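Long-range contacts in alanine racemase (Corynebacterium glutamicum, PDB 2DY3), which belongs to the alanine racemase family, with a TIM-barrel-type N-terminal domain, a C-terminal domain rich in beta strands, and bound pyridoxal-5'-phosphate: residues V77-W82 / I96-I101; W82-D87 / P103-A108. All coordinates share one frame; numbering follows the deposited sequence.

Contact 1. Residues V77-W82 / I96-I101; sequences VLCWIW and IDLAVI. With PLP (pyridoxal-5'-phosphate), chain F.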
ATOM      1  N   VAL B  77      22.214  14.531  -2.972  1.00 17.49           N
ATOM      2  CA  VAL B  77      21.227  13.455  -3.049  1.00 14.46           C
ATOM      3  C   VAL B  77      21.824  12.208  -3.706  1.00 14.94           C
ATOM      4  O   VAL B  77      22.419  12.291  -4.777  1.00 15.89           O
ATOM      5  CB  VAL B  77      19.973  13.890  -3.857  1.00 14.05           C
ATOM      6  CG1 VAL B  77      19.030  12.688  -4.056  1.00 14.02           C
ATOM      7  CG2 VAL B  77      19.231  15.007  -3.119  1.00 11.19           C
ATOM      8  N   LEU B  78      21.663  11.056  -3.057  1.00 13.77           N
ATOM      9  CA  LEU B  78      22.182   9.786  -3.573  1.00 13.45           C
ATOM     10  C   LEU B  78      21.049   8.815  -3.910  1.00 14.38           C
ATOM     11  O   LEU B  78      20.102   8.653  -3.145  1.00 16.51           O
ATOM     12  CB  LEU B  78      23.119   9.139  -2.552  1.00 12.10           C
ATOM     13  CG  LEU B  78      23.714   7.769  -2.908  1.00 15.39           C
ATOM     14  CD1 LEU B  78      24.556   7.837  -4.182  1.00 16.11           C
ATOM     15  CD2 LEU B  78      24.565   7.295  -1.745  1.00 12.82           C
ATOM     16  N   CYS B  79      21.167   8.170  -5.064  1.00 15.87           N
ATOM     17  CA  CYS B  79      20.178   7.212  -5.554  1.00 17.42           C
ATOM     18  C   CYS B  79      20.906   5.882  -5.818  1.00 15.46           C
ATOM     19  O   CYS B  79      21.952   5.860  -6.462  1.00 15.27           O
ATOM     20  CB  CYS B  79      19.548   7.812  -6.828  1.00 18.71           C
ATOM     21  SG  CYS B  79      18.954   6.704  -8.084  1.00 28.15           S
ATOM     22  N   TRP B  80      20.375   4.770  -5.319  1.00 15.71           N
ATOM     23  CA  TRP B  80      21.072   3.502  -5.529  1.00 16.65           C
ATOM     24  C   TRP B  80      20.357   2.364  -6.258  1.00 16.88           C
ATOM     25  O   TRP B  80      20.911   1.272  -6.380  1.00 18.20           O
ATOM     26  CB  TRP B  80      21.638   2.991  -4.192  1.00 15.69           C
ATOM     27  CG  TRP B  80      20.654   2.976  -3.072  1.00 16.81           C
ATOM     28  CD1 TRP B  80      19.658   2.069  -2.866  1.00 17.78           C
ATOM     29  CD2 TRP B  80      20.537   3.947  -2.025  1.00 19.48           C
ATOM     30  NE1 TRP B  80      18.924   2.417  -1.756  1.00 20.00           N
ATOM     31  CE2 TRP B  80      19.444   3.568  -1.224  1.00 19.16           C
ATOM     32  CE3 TRP B  80      21.251   5.104  -1.691  1.00 19.39           C
ATOM     33  CZ2 TRP B  80      19.044   4.303  -0.112  1.00 20.13           C
ATOM     34  CZ3 TRP B  80      20.852   5.833  -0.585  1.00 21.04           C
ATOM     35  CH2 TRP B  80      19.759   5.432   0.191  1.00 20.47           C
ATOM     36  N   ILE B  81      19.144   2.600  -6.746  1.00 15.24           N
ATOM     37  CA  ILE B  81      18.428   1.560  -7.483  1.00 14.47           C
ATOM     38  C   ILE B  81      17.941   2.105  -8.820  1.00 14.93           C
ATOM     39  O   ILE B  81      16.911   2.775  -8.900  1.00 15.21           O
ATOM     40  CB  ILE B  81      17.215   1.000  -6.693  1.00 13.00           C
ATOM     41  CG1 ILE B  81      17.693   0.320  -5.409  1.00 15.29           C
ATOM     42  CG2 ILE B  81      16.485  -0.028  -7.532  1.00 10.87           C
ATOM     43  CD1 ILE B  81      16.573  -0.305  -4.586  1.00 16.70           C
ATOM     44  N   TRP B  82      18.708   1.819  -9.865  1.00 14.60           N
ATOM     45  CA  TRP B  82      18.397   2.256 -11.221  1.00 14.43           C
ATOM     46  C   TRP B  82      19.119   1.313 -12.170  1.00 14.09           C
ATOM     47  O   TRP B  82      19.958   0.528 -11.738  1.00 11.37           O
ATOM     48  CB  TRP B  82      18.910   3.680 -11.463  1.00 13.89           C
ATOM     49  CG  TRP B  82      20.400   3.841 -11.253  1.00 13.17           C
ATOM     50  CD1 TRP B  82      21.050   3.954 -10.057  1.00 16.28           C
ATOM     51  CD2 TRP B  82      21.417   3.922 -12.267  1.00 13.39           C
ATOM     52  NE1 TRP B  82      22.402   4.104 -10.261  1.00 13.19           N
ATOM     53  CE2 TRP B  82      22.654   4.088 -11.608  1.00 15.21           C
ATOM     54  CE3 TRP B  82      21.401   3.872 -13.666  1.00 11.81           C
ATOM     55  CZ2 TRP B  82      23.868   4.204 -12.300  1.00 13.03           C
ATOM     56  CZ3 TRP B  82      22.603   3.985 -14.352  1.00 13.20           C
ATOM     57  CH2 TRP B  82      23.820   4.149 -13.667  1.00 12.93           C
ATOM     58  N   ILE B  96      22.005  14.755  -9.324  1.00 19.50           N
ATOM     59  CA  ILE B  96      21.703  13.615  -8.472  1.00 18.03           C
ATOM     60  C   ILE B  96      22.872  12.635  -8.561  1.00 17.00           C
ATOM     61  O   ILE B  96      23.282  12.247  -9.655  1.00 14.12           O
ATOM     62  CB  ILE B  96      20.405  12.898  -8.931  1.00 18.85           C
ATOM     63  CG1 ILE B  96      19.203  13.813  -8.692  1.00 16.68           C
ATOM     64  CG2 ILE B  96      20.242  11.576  -8.178  1.00 16.67           C
ATOM     65  CD1 ILE B  96      17.914  13.328  -9.328  1.00 18.22           C
ATOM     66  N   ASP B  97      23.432  12.267  -7.413  1.00 16.54           N
ATOM     67  CA  ASP B  97      24.533  11.315  -7.394  1.00 15.43           C
ATOM     68  C   ASP B  97      23.975   9.925  -7.685  1.00 14.36           C
ATOM     69  O   ASP B  97      22.911   9.560  -7.189  1.00 13.32           O
ATOM     70  CB  ASP B  97      25.225  11.300  -6.025  1.00 17.36           C
ATOM     71  CG  ASP B  97      25.962  12.591  -5.718  1.00 17.32           C
ATOM     72  OD1 ASP B  97      26.819  12.570  -4.819  1.00 18.06           O
ATOM     73  OD2 ASP B  97      25.685  13.623  -6.363  1.00 18.22           O
ATOM     74  N   LEU B  98      24.697   9.153  -8.490  1.00 14.01           N
ATOM     75  CA  LEU B  98      24.269   7.807  -8.834  1.00 13.04           C
ATOM     76  C   LEU B  98      25.251   6.790  -8.289  1.00 13.23           C
ATOM     77  O   LEU B  98      26.466   6.975  -8.383  1.00 14.39           O
ATOM     78  CB  LEU B  98      24.187   7.639 -10.355  1.00 11.13           C
ATOM     79  CG  LEU B  98      23.148   8.458 -11.114  1.00 13.33           C
ATOM     80  CD1 LEU B  98      23.313   8.224 -12.608  1.00 11.56           C
ATOM     81  CD2 LEU B  98      21.748   8.071 -10.647  1.00  9.82           C
ATOM     82  N   ALA B  99      24.725   5.717  -7.713  1.00 11.72           N
ATOM     83  CA  ALA B  99      25.579   4.661  -7.186  1.00 13.25           C
ATOM     84  C   ALA B  99      26.000   3.731  -8.323  1.00 13.72           C
ATOM     85  O   ALA B  99      25.206   3.434  -9.218  1.00 15.12           O
ATOM     86  CB  ALA B  99      24.827   3.858  -6.126  1.00 11.37           C
ATOM     87  N   VAL B 100      27.250   3.289  -8.293  1.00 12.34           N
ATOM     88  CA  VAL B 100      27.734   2.340  -9.284  1.00 15.54           C
ATOM     89  C   VAL B 100      27.466   0.992  -8.614  1.00 15.76           C
ATOM     90  O   VAL B 100      28.151   0.635  -7.657  1.00 14.51           O
ATOM     91  CB  VAL B 100      29.256   2.493  -9.527  1.00 17.04           C
ATOM     92  CG1 VAL B 100      29.693   1.584 -10.672  1.00 17.16           C
ATOM     93  CG2 VAL B 100      29.589   3.947  -9.841  1.00 19.17           C
ATOM     94  N   ILE B 101      26.473   0.249  -9.102  1.00 15.36           N
ATOM     95  CA  ILE B 101      26.134  -1.026  -8.480  1.00 16.12           C
ATOM     96  C   ILE B 101      26.572  -2.281  -9.238  1.00 17.01           C
ATOM     97  O   ILE B 101      26.458  -3.392  -8.724  1.00 17.28           O
ATOM     98  CB  ILE B 101      24.607  -1.115  -8.191  1.00 18.75           C
ATOM     99  CG1 ILE B 101      23.831  -1.331  -9.486  1.00 18.12           C
ATOM    100  CG2 ILE B 101      24.125   0.167  -7.516  1.00 17.57           C
ATOM    101  CD1 ILE B 101      22.350  -1.568  -9.264  1.00 21.94           C
TER
HETATM  102  N1  PLP F 401      20.987   2.716   3.259  1.00 28.09           N
HETATM  103  C2  PLP F 401      20.417   1.967   2.226  1.00 28.04           C
HETATM  104  C2A PLP F 401      21.275   1.560   1.040  1.00 28.10           C
HETATM  105  C3  PLP F 401      19.053   1.601   2.319  1.00 28.17           C
HETATM  106  O3  PLP F 401      18.471   0.855   1.315  1.00 30.92           O
HETATM  107  C4  PLP F 401      18.287   2.008   3.456  1.00 26.28           C
HETATM  108  C4A PLP F 401      16.799   1.606   3.631  1.00 27.00           C
HETATM  109  C5  PLP F 401      18.929   2.765   4.497  1.00 26.57           C
HETATM  110  C6  PLP F 401      20.265   3.108   4.375  1.00 27.20           C
HETATM  111  C5A PLP F 401      18.211   3.208   5.736  1.00 25.76           C
HETATM  112  O4P PLP F 401      18.225   2.186   6.724  1.00 24.04           O
HETATM  113  P   PLP F 401      17.554   2.275   8.199  1.00 22.25           P
HETATM  114  O1P PLP F 401      16.149   2.637   8.054  1.00 19.09           O
HETATM  115  O2P PLP F 401      17.749   0.912   8.695  1.00 22.17           O
HETATM  116  O3P PLP F 401      18.355   3.318   8.877  1.00 20.59           O
HETATM  117  O   HOH W   1      23.883  15.414  -5.261  1.00 15.20           O

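Contact 2. Residues W82-D87 / P103-A108; sequences WTPEQD and PAHAKA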
ATOM      1  N   TRP B  82      18.708   1.819  -9.865  1.00 14.60           N
ATOM      2  CA  TRP B  82      18.397   2.256 -11.221  1.00 14.43           C
ATOM      3  C   TRP B  82      19.119   1.313 -12.170  1.00 14.09           C
ATOM      4  O   TRP B  82      19.958   0.528 -11.738  1.00 11.37           O
ATOM      5  CB  TRP B  82      18.910   3.680 -11.463  1.00 13.89           C
ATOM      6  CG  TRP B  82      20.400   3.841 -11.253  1.00 13.17           C
ATOM      7  CD1 TRP B  82      21.050   3.954 -10.057  1.00 16.28           C
ATOM      8  CD2 TRP B  82      21.417   3.922 -12.267  1.00 13.39           C
ATOM      9  NE1 TRP B  82      22.402   4.104 -10.261  1.00 13.19           N
ATOM     10  CE2 TRP B  82      22.654   4.088 -11.608  1.00 15.21           C
ATOM     11  CE3 TRP B  82      21.401   3.872 -13.666  1.00 11.81           C
ATOM     12  CZ2 TRP B  82      23.868   4.204 -12.300  1.00 13.03           C
ATOM     13  CZ3 TRP B  82      22.603   3.985 -14.352  1.00 13.20           C
ATOM     14  CH2 TRP B  82      23.820   4.149 -13.667  1.00 12.93           C
ATOM     15  N   THR B  83      18.780   1.380 -13.453  1.00 14.84           N
ATOM     16  CA  THR B  83      19.430   0.551 -14.458  1.00 14.81           C
ATOM     17  C   THR B  83      19.787   1.454 -15.621  1.00 15.20           C
ATOM     18  O   THR B  83      19.154   2.481 -15.836  1.00 16.77           O
ATOM     19  CB  THR B  83      18.515  -0.583 -14.978  1.00 14.97           C
ATOM     20  OG1 THR B  83      17.368  -0.013 -15.623  1.00 13.74           O
ATOM     21  CG2 THR B  83      18.075  -1.490 -13.823  1.00 13.66           C
ATOM     22  N   PRO B  84      20.812   1.077 -16.390  1.00 17.02           N
ATOM     23  CA  PRO B  84      21.273   1.851 -17.546  1.00 17.22           C
ATOM     24  C   PRO B  84      20.200   2.010 -18.611  1.00 18.02           C
ATOM     25  O   PRO B  84      20.323   2.844 -19.509  1.00 17.75           O
ATOM     26  CB  PRO B  84      22.463   1.039 -18.052  1.00 17.93           C
ATOM     27  CG  PRO B  84      22.986   0.394 -16.795  1.00 16.03           C
ATOM     28  CD  PRO B  84      21.713  -0.061 -16.130  1.00 15.84           C
ATOM     29  N   GLU B  85      19.151   1.204 -18.507  1.00 17.78           N
ATOM     30  CA  GLU B  85      18.061   1.247 -19.470  1.00 20.19           C
ATOM     31  C   GLU B  85      17.121   2.419 -19.193  1.00 20.14           C
ATOM     32  O   GLU B  85      16.332   2.808 -20.054  1.00 19.61           O
ATOM     33  CB  GLU B  85      17.280  -0.072 -19.439  1.00 24.79           C
ATOM     34  CG  GLU B  85      18.098  -1.319 -19.820  1.00 32.79           C
ATOM     35  CD  GLU B  85      19.129  -1.727 -18.764  1.00 37.40           C
ATOM     36  OE1 GLU B  85      20.097  -0.972 -18.539  1.00 41.29           O
ATOM     37  OE2 GLU B  85      18.976  -2.811 -18.155  1.00 40.25           O
ATOM     38  N   GLN B  86      17.198   2.977 -17.988  1.00 17.56           N
ATOM     39  CA  GLN B  86      16.351   4.109 -17.634  1.00 17.24           C
ATOM     40  C   GLN B  86      17.043   5.402 -18.031  1.00 17.38           C
ATOM     41  O   GLN B  86      18.211   5.395 -18.415  1.00 18.88           O
ATOM     42  CB  GLN B  86      16.092   4.147 -16.130  1.00 16.83           C
ATOM     43  CG  GLN B  86      15.608   2.846 -15.531  1.00 17.86           C
ATOM     44  CD  GLN B  86      15.199   3.023 -14.090  1.00 18.58           C
ATOM     45  OE1 GLN B  86      14.049   3.370 -13.791  1.00 22.88           O
ATOM     46  NE2 GLN B  86      16.142   2.810 -13.185  1.00 12.85           N
ATOM     47  N   ASP B  87      16.326   6.512 -17.921  1.00 17.02           N
ATOM     48  CA  ASP B  87      16.890   7.816 -18.253  1.00 18.44           C
ATOM     49  C   ASP B  87      17.674   8.342 -17.044  1.00 18.83           C
ATOM     50  O   ASP B  87      17.259   9.306 -16.396  1.00 19.03           O
ATOM     51  CB  ASP B  87      15.767   8.795 -18.612  1.00 18.60           C
ATOM     52  CG  ASP B  87      16.290  10.125 -19.115  1.00 21.18           C
ATOM     53  OD1 ASP B  87      15.468  10.998 -19.451  1.00 23.95           O
ATOM     54  OD2 ASP B  87      17.521  10.298 -19.180  1.00 19.95           O
ATOM     55  N   PRO B 103      29.292  -3.476 -12.966  1.00 17.41           N
ATOM     56  CA  PRO B 103      30.190  -3.037 -14.036  1.00 17.24           C
ATOM     57  C   PRO B 103      29.426  -2.368 -15.177  1.00 16.50           C
ATOM     58  O   PRO B 103      29.902  -1.399 -15.771  1.00 15.51           O
ATOM     59  CB  PRO B 103      30.874  -4.337 -14.473  1.00 16.38           C
ATOM     60  CG  PRO B 103      30.941  -5.118 -13.167  1.00 18.51           C
ATOM     61  CD  PRO B 103      29.566  -4.874 -12.575  1.00 18.13           C
ATOM     62  N   ALA B 104      28.245  -2.895 -15.491  1.00 16.04           N
ATOM     63  CA  ALA B 104      27.437  -2.333 -16.571  1.00 15.41           C
ATOM     64  C   ALA B 104      27.048  -0.887 -16.260  1.00 13.47           C
ATOM     65  O   ALA B 104      26.999  -0.046 -17.155  1.00 13.90           O
ATOM     66  CB  ALA B 104      26.180  -3.181 -16.796  1.00 14.66           C
ATOM     67  N   HIS B 105      26.771  -0.610 -14.989  1.00 12.93           N
ATOM     68  CA  HIS B 105      26.395   0.738 -14.552  1.00 13.05           C
ATOM     69  C   HIS B 105      27.592   1.665 -14.719  1.00 13.71           C
ATOM     70  O   HIS B 105      27.462   2.795 -15.189  1.00 12.83           O
ATOM     71  CB  HIS B 105      25.960   0.712 -13.088  1.00 13.14           C
ATOM     72  CG  HIS B 105      24.612   0.099 -12.871  1.00 12.96           C
ATOM     73  ND1 HIS B 105      23.458   0.849 -12.791  1.00 15.86           N
ATOM     74  CD2 HIS B 105      24.235  -1.191 -12.715  1.00 13.21           C
ATOM     75  CE1 HIS B 105      22.429   0.045 -12.588  1.00 14.36           C
ATOM     76  NE2 HIS B 105      22.874  -1.197 -12.538  1.00 14.02           N
ATOM     77  N   ALA B 106      28.762   1.173 -14.330  1.00 13.84           N
ATOM     78  CA  ALA B 106      29.984   1.946 -14.469  1.00 14.99           C
ATOM     79  C   ALA B 106      30.180   2.274 -15.952  1.00 16.32           C
ATOM     80  O   ALA B 106      30.481   3.412 -16.318  1.00 16.02           O
ATOM     81  CB  ALA B 106      31.176   1.142 -13.945  1.00 14.00           C
ATOM     82  N   LYS B 107      29.982   1.270 -16.800  1.00 17.14           N
ATOM     83  CA  LYS B 107      30.154   1.433 -18.236  1.00 19.20           C
ATOM     84  C   LYS B 107      29.222   2.487 -18.823  1.00 19.46           C
ATOM     85  O   LYS B 107      29.645   3.327 -19.624  1.00 20.58           O
ATOM     86  CB  LYS B 107      29.927   0.094 -18.939  1.00 21.14           C
ATOM     87  CG  LYS B 107      30.159   0.135 -20.436  1.00 25.38           C
ATOM     88  CD  LYS B 107      30.095  -1.259 -21.034  1.00 27.51           C
ATOM     89  CE  LYS B 107      30.397  -1.230 -22.523  1.00 31.58           C
ATOM     90  NZ  LYS B 107      30.316  -2.591 -23.118  1.00 34.11           N
ATOM     91  N   ALA B 108      27.956   2.440 -18.426  1.00 17.63           N
ATOM     92  CA  ALA B 108      26.968   3.387 -18.923  1.00 17.94           C
ATOM     93  C   ALA B 108      27.316   4.816 -18.516  1.00 18.54           C
ATOM     94  O   ALA B 108      27.064   5.761 -19.262  1.00 18.05           O
ATOM     95  CB  ALA B 108      25.576   3.017 -18.402  1.00 16.70           C
TER

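Contact 1. Residues V77-W82 / I96-I101
Trp-82, Ala-99 and Leu-98 bury the most surface where two neighbouring parallel strands of the barrel meet, 76-81 and 97-100, the strands of a beta-alpha-beta unit. Leu-98 lies across the Trp-82 indole at about a right angle: CD2 stands over the five-membered ring, 4.1 Å from its centroid, while CB approaches the rim atom CZ2. The indole turns its edge to Ala-99, where NE1 gives a weak, bent hydrogen bond of 3.1 Å to Ala-99 O. CB of Ala-99 packs against CB of Trp-80 at 3.8 Å. Beyond that pair, one face of the Trp-80 indole receives PLP C2A, 3.5 Å from CE2. Three backbone bonds set the register: Asp-97 N to Val-77 O (2.8 Å), Cys-79 N to Asp-97 O (3.1 Å) and Ala-99 N to Cys-79 O (3.0 Å). A water accepts from Val-77 N and can donate to Asp-97 OD2; OD1 forms a salt bridge with Arg-118. Backbone hydrogen bonds thus fix the two strands, the weak indole bond ties the residue after the first strand back to the second, and apolar contacts fill the buried remainder, one strand carrying an aromatic wall of the cofactor pocket.

Contact 2. Residues W82-D87 / P103-A108
Trp-82 presents a face of its indole to the edge of His-105, joining the loop after strand 76-81 to helix 103-110, both parts of the TIM-barrel-type domain. The pair is a T-shaped (edge-to-face) stack: the planes stand at 88°, and the centroids of the six-membered ring and the imidazole are 4.4 Å apart. ND1 is the leading atom of the imidazole, 3.4 Å from both CZ2 and CH2 of Trp-82 and displaced toward the rim, and the two side chains run past each other in opposite directions. The first torsion of His-105 sets CG anti to its carbonyl carbon, beside the backbone N, and the second (chi2 -95°) turns the ring so that ND1 faces the indole. The indole also meets the ring of Phe-88 and touches Leu-62 of helix 62-70.

Thr-83 follows, its CA approaching the imidazole obliquely, while its side chain starts away from the helix and the residue packs on Leu-3 of the second subunit. It opens a type I beta turn that runs to Gln-86, closed by a 3.0 Å bond from Gln-86 N to Thr-83 O. Within this turn Pro-84 faces the helix. Its CD lies over one face of the His-105 ring in a CH-pi contact, 3.9 Å from the centroid and 22° off the normal, so the imidazole has the proline over one face and the indole at its ND1 edge. His-105 also packs on Ser-243 of the second subunit, placing this junction beside the dimer interface. One helical turn beyond His-105, the same proline makes an apolar contact with Ala-108, whose CB lies 3.7 Å from Pro-84 CB.

Contact 1 is wholly buried, whereas contact 2, farther from the chain's centre, is only partly so and includes an exposed residue. Both use Trp-82, at the point where strand 76-81 gives way to its loop, and strand 97-100 runs on into helix 103-110; the two contacts meet where Val-100 CG1 packs on Ala-106 CB at 3.6 Å. Their chemistry follows their place. Between strands, backbone hydrogen bonds set a parallel register and apolar groups fill in; between loop and helix, ring faces, ring edges and small aliphatic groups do the work. Both come near the second subunit, contact 2 with more residues; contact 1 also touches the cofactor.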